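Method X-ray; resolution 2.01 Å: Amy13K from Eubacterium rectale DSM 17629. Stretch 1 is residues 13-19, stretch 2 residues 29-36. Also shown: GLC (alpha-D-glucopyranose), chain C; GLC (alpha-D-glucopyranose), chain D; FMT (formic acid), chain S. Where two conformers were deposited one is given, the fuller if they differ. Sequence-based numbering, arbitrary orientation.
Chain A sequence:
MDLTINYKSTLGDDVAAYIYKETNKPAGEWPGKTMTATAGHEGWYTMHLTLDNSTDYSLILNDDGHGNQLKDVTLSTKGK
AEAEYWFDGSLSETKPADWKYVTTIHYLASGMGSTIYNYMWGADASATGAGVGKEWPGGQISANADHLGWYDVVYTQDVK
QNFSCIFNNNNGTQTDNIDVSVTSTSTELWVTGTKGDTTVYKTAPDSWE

Stretch 1, residues 13-19: DDVAAYI
Stretch 2 29-36: EWPGKTMT

Two short antiparallel strand segments pair through three backbone hydrogen bonds, and at one end of the ladder an edge-to-face Tyr18–Trp30 pair meets a bound glucose chain. Register is set by Ala16 opposite Thr34, a non-hydrogen-bonded pair with CA atoms 4.0 Å apart, and by Ala17 opposite Lys33, a hydrogen-bonded pair with CA atoms 5.3 Å apart. Ala17 N donates to Lys33 O (2.9 Å) and Lys33 N returns the bond to Ala17 O (3.0 Å); Met35 N donates to Val15 O at 2.9 Å, nearly straight at 175°. Backbone angles on the first strand are extended, from -145/162 at Ala16 to -102/125 at Tyr18. Water 1 extends the ladder, accepting from Val15 N (3.0 Å) and lying 2.7 Å from Met35 O.

Ala16 and Thr34 share one face of the sheet, Ala17 and Lys33 the other. Met35 (chi1 m, chi2 t, chi3 p) points toward the first strand, its CB 4.2 Å from Val15 CG2 and its SD 4.2 Å from Ala17 CB. Lys33 is t at all four chi angles, and its NZ makes a weak hydrogen bond to formic acid O1 (3.1 Å).

Before the strand, the chain turns through a cis peptide bond between Trp30 and Pro31, and Gly32 N bonds back to Glu29 O (2.8 Å). Gly32 adopts 94/-148; a CB there would jam against the preceding carbonyl and clash with Ala17 O and Tyr18 CA. Its CA instead makes a CA-H...O contact to Ala17 O at 3.4 Å.

Tyr18 (chi1 t, chi2 72°) presents a ring face to the edge of Trp30 (chi1 t, chi2 -98°): CG to CE3 is 3.5 Å, with planes at 69°. Trp30 CG lies 3.3 Å from O5 of the chain C glucose, which sits over one indole face, while Tyr18 OH hydrogen-bonds O6 of the chain D glucose at 2.5 Å.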

# COMPACT_ATOMS: atom_id res chain seq x y z
N ASP A 13 10.10 -13.47 13.86
CA ASP A 13 9.94 -12.99 12.49
C ASP A 13 8.68 -13.53 11.80
O ASP A 13 8.43 -13.23 10.63
CB ASP A 13 11.17 -13.36 11.65
CG ASP A 13 11.38 -14.86 11.53
OD1 ASP A 13 10.47 -15.65 11.86
OD2 ASP A 13 12.48 -15.27 11.08
N ASP A 14 7.89 -14.32 12.53
CA ASP A 14 6.63 -14.84 12.01
C ASP A 14 5.49 -14.36 12.91
O ASP A 14 5.21 -14.95 13.95
CB ASP A 14 6.64 -16.37 11.93
CG ASP A 14 5.40 -16.93 11.27
OD1 ASP A 14 4.73 -16.17 10.53
OD2 ASP A 14 5.09 -18.12 11.47
N VAL A 15 4.84 -13.28 12.48
CA VAL A 15 3.81 -12.64 13.28
C VAL A 15 2.57 -12.32 12.44
O VAL A 15 2.65 -12.23 11.21
CB VAL A 15 4.32 -11.34 13.92
CG1 VAL A 15 5.33 -11.66 15.01
CG2 VAL A 15 4.94 -10.42 12.86
N ALA A 16 1.45 -12.15 13.12
CA ALA A 16 0.18 -11.89 12.45
C ALA A 16 -0.67 -10.94 13.29
O ALA A 16 -0.43 -10.77 14.49
CB ALA A 16 -0.57 -13.19 12.19
N ALA A 17 -1.66 -10.33 12.64
CA ALA A 17 -2.60 -9.44 13.31
C ALA A 17 -4.00 -10.05 13.25
O ALA A 17 -4.54 -10.29 12.17
CB ALA A 17 -2.59 -8.06 12.65
N TYR A 18 -4.57 -10.30 14.43
CA TYR A 18 -5.94 -10.79 14.54
C TYR A 18 -6.84 -9.63 14.94
O TYR A 18 -6.61 -8.97 15.95
CB TYR A 18 -6.03 -11.93 15.55
CG TYR A 18 -7.43 -12.47 15.74
CD1 TYR A 18 -8.04 -13.24 14.76
CD2 TYR A 18 -8.14 -12.22 16.91
CE1 TYR A 18 -9.32 -13.73 14.93
CE2 TYR A 18 -9.42 -12.71 17.09
CZ TYR A 18 -10.00 -13.47 16.10
OH TYR A 18 -11.27 -13.96 16.27
N ILE A 19 -7.88 -9.40 14.14
CA ILE A 19 -8.77 -8.27 14.33
C ILE A 19 -10.20 -8.79 14.48
O ILE A 19 -10.61 -9.67 13.73
CB ILE A 19 -8.68 -7.28 13.14
CG1 ILE A 19 -7.26 -6.71 13.04
CG2 ILE A 19 -9.71 -6.15 13.28
CD1 ILE A 19 -6.97 -5.99 11.75
N GLU A 29 -9.79 -15.94 10.40
CA GLU A 29 -9.79 -16.73 11.63
C GLU A 29 -8.42 -16.67 12.29
O GLU A 29 -7.42 -16.37 11.63
CB GLU A 29 -10.17 -18.19 11.35
CG GLU A 29 -11.63 -18.40 10.96
CD GLU A 29 -11.98 -19.87 10.81
OE1 GLU A 29 -11.12 -20.73 11.08
OE2 GLU A 29 -13.13 -20.16 10.43
N TRP A 30 -8.38 -16.96 13.58
CA TRP A 30 -7.13 -16.99 14.34
C TRP A 30 -6.08 -17.81 13.57
O TRP A 30 -6.40 -18.88 13.06
CB TRP A 30 -7.36 -17.57 15.73
CG TRP A 30 -6.13 -17.55 16.58
CD1 TRP A 30 -5.26 -18.59 16.79
CD2 TRP A 30 -5.62 -16.44 17.32
NE1 TRP A 30 -4.24 -18.18 17.63
CE2 TRP A 30 -4.44 -16.87 17.96
CE3 TRP A 30 -6.05 -15.12 17.50
CZ2 TRP A 30 -3.69 -16.02 18.77
CZ3 TRP A 30 -5.30 -14.28 18.31
CH2 TRP A 30 -4.13 -14.74 18.93
N PRO A 31 -4.83 -17.32 13.49
CA PRO A 31 -4.20 -16.14 14.11
C PRO A 31 -4.36 -14.82 13.36
O PRO A 31 -3.70 -13.84 13.72
CB PRO A 31 -2.73 -16.54 14.17
CG PRO A 31 -2.55 -17.38 12.95
CD PRO A 31 -3.84 -18.13 12.76
N GLY A 32 -5.21 -14.78 12.34
CA GLY A 32 -5.42 -13.56 11.57
C GLY A 32 -4.53 -13.48 10.35
O GLY A 32 -4.19 -14.50 9.75
N LYS A 33 -4.14 -12.26 9.98
CA LYS A 33 -3.36 -12.04 8.77
C LYS A 33 -1.87 -11.87 9.05
O LYS A 33 -1.47 -11.04 9.86
CB LYS A 33 -3.88 -10.80 8.03
CG LYS A 33 -3.25 -10.61 6.67
CD LYS A 33 -3.95 -9.53 5.87
CE LYS A 33 -3.38 -9.43 4.47
NZ LYS A 33 -3.99 -8.31 3.70
N THR A 34 -1.06 -12.67 8.36
CA THR A 34 0.39 -12.61 8.51
C THR A 34 0.92 -11.25 8.08
O THR A 34 0.52 -10.71 7.05
CB THR A 34 1.10 -13.71 7.68
OG1 THR A 34 0.59 -14.99 8.05
CG2 THR A 34 2.61 -13.67 7.89
N MET A 35 1.81 -10.69 8.89
CA MET A 35 2.43 -9.40 8.60
C MET A 35 3.76 -9.61 7.90
O MET A 35 4.59 -10.41 8.34
CB MET A 35 2.61 -8.61 9.89
CG MET A 35 1.36 -8.54 10.74
SD MET A 35 1.55 -7.60 12.27
CE MET A 35 1.61 -5.93 11.65
N THR A 36 3.96 -8.89 6.80
CA THR A 36 5.15 -9.05 5.97
C THR A 36 6.24 -8.08 6.40
O THR A 36 5.96 -6.96 6.82
CB THR A 36 4.82 -8.82 4.48
OG1 THR A 36 3.73 -9.67 4.09
CG2 THR A 36 6.03 -9.12 3.59
C1 GLC C . -7.35 -18.07 20.02
C2 GLC C . -6.67 -16.92 20.74
C3 GLC C . -7.73 -16.08 21.43
C4 GLC C . -8.82 -15.65 20.47
C5 GLC C . -9.36 -16.85 19.72
C6 GLC C . -10.39 -16.38 18.70
O2 GLC C . -5.69 -17.40 21.63
O3 GLC C . -7.17 -14.95 22.01
O4 GLC C . -9.84 -14.98 21.16
O5 GLC C . -8.31 -17.52 19.12
O6 GLC C . -10.84 -17.38 17.85
C1 GLC D . -9.89 -13.57 20.98
C2 GLC D . -10.03 -12.87 22.31
C3 GLC D . -11.43 -13.01 22.86
C4 GLC D . -12.46 -12.63 21.81
C5 GLC D . -12.18 -13.36 20.50
C6 GLC D . -13.13 -12.99 19.36
O2 GLC D . -9.07 -13.41 23.16
O3 GLC D . -11.58 -12.24 24.02
O4 GLC D . -13.74 -12.94 22.32
O5 GLC D . -10.87 -13.09 20.11
O6 GLC D . -12.90 -13.70 18.17
C FMT S . -0.28 -7.14 3.44
O1 FMT S . -1.17 -7.10 4.27
O2 FMT S . 0.03 -6.15 2.79
O HOH W 1 5.72 -12.44 9.77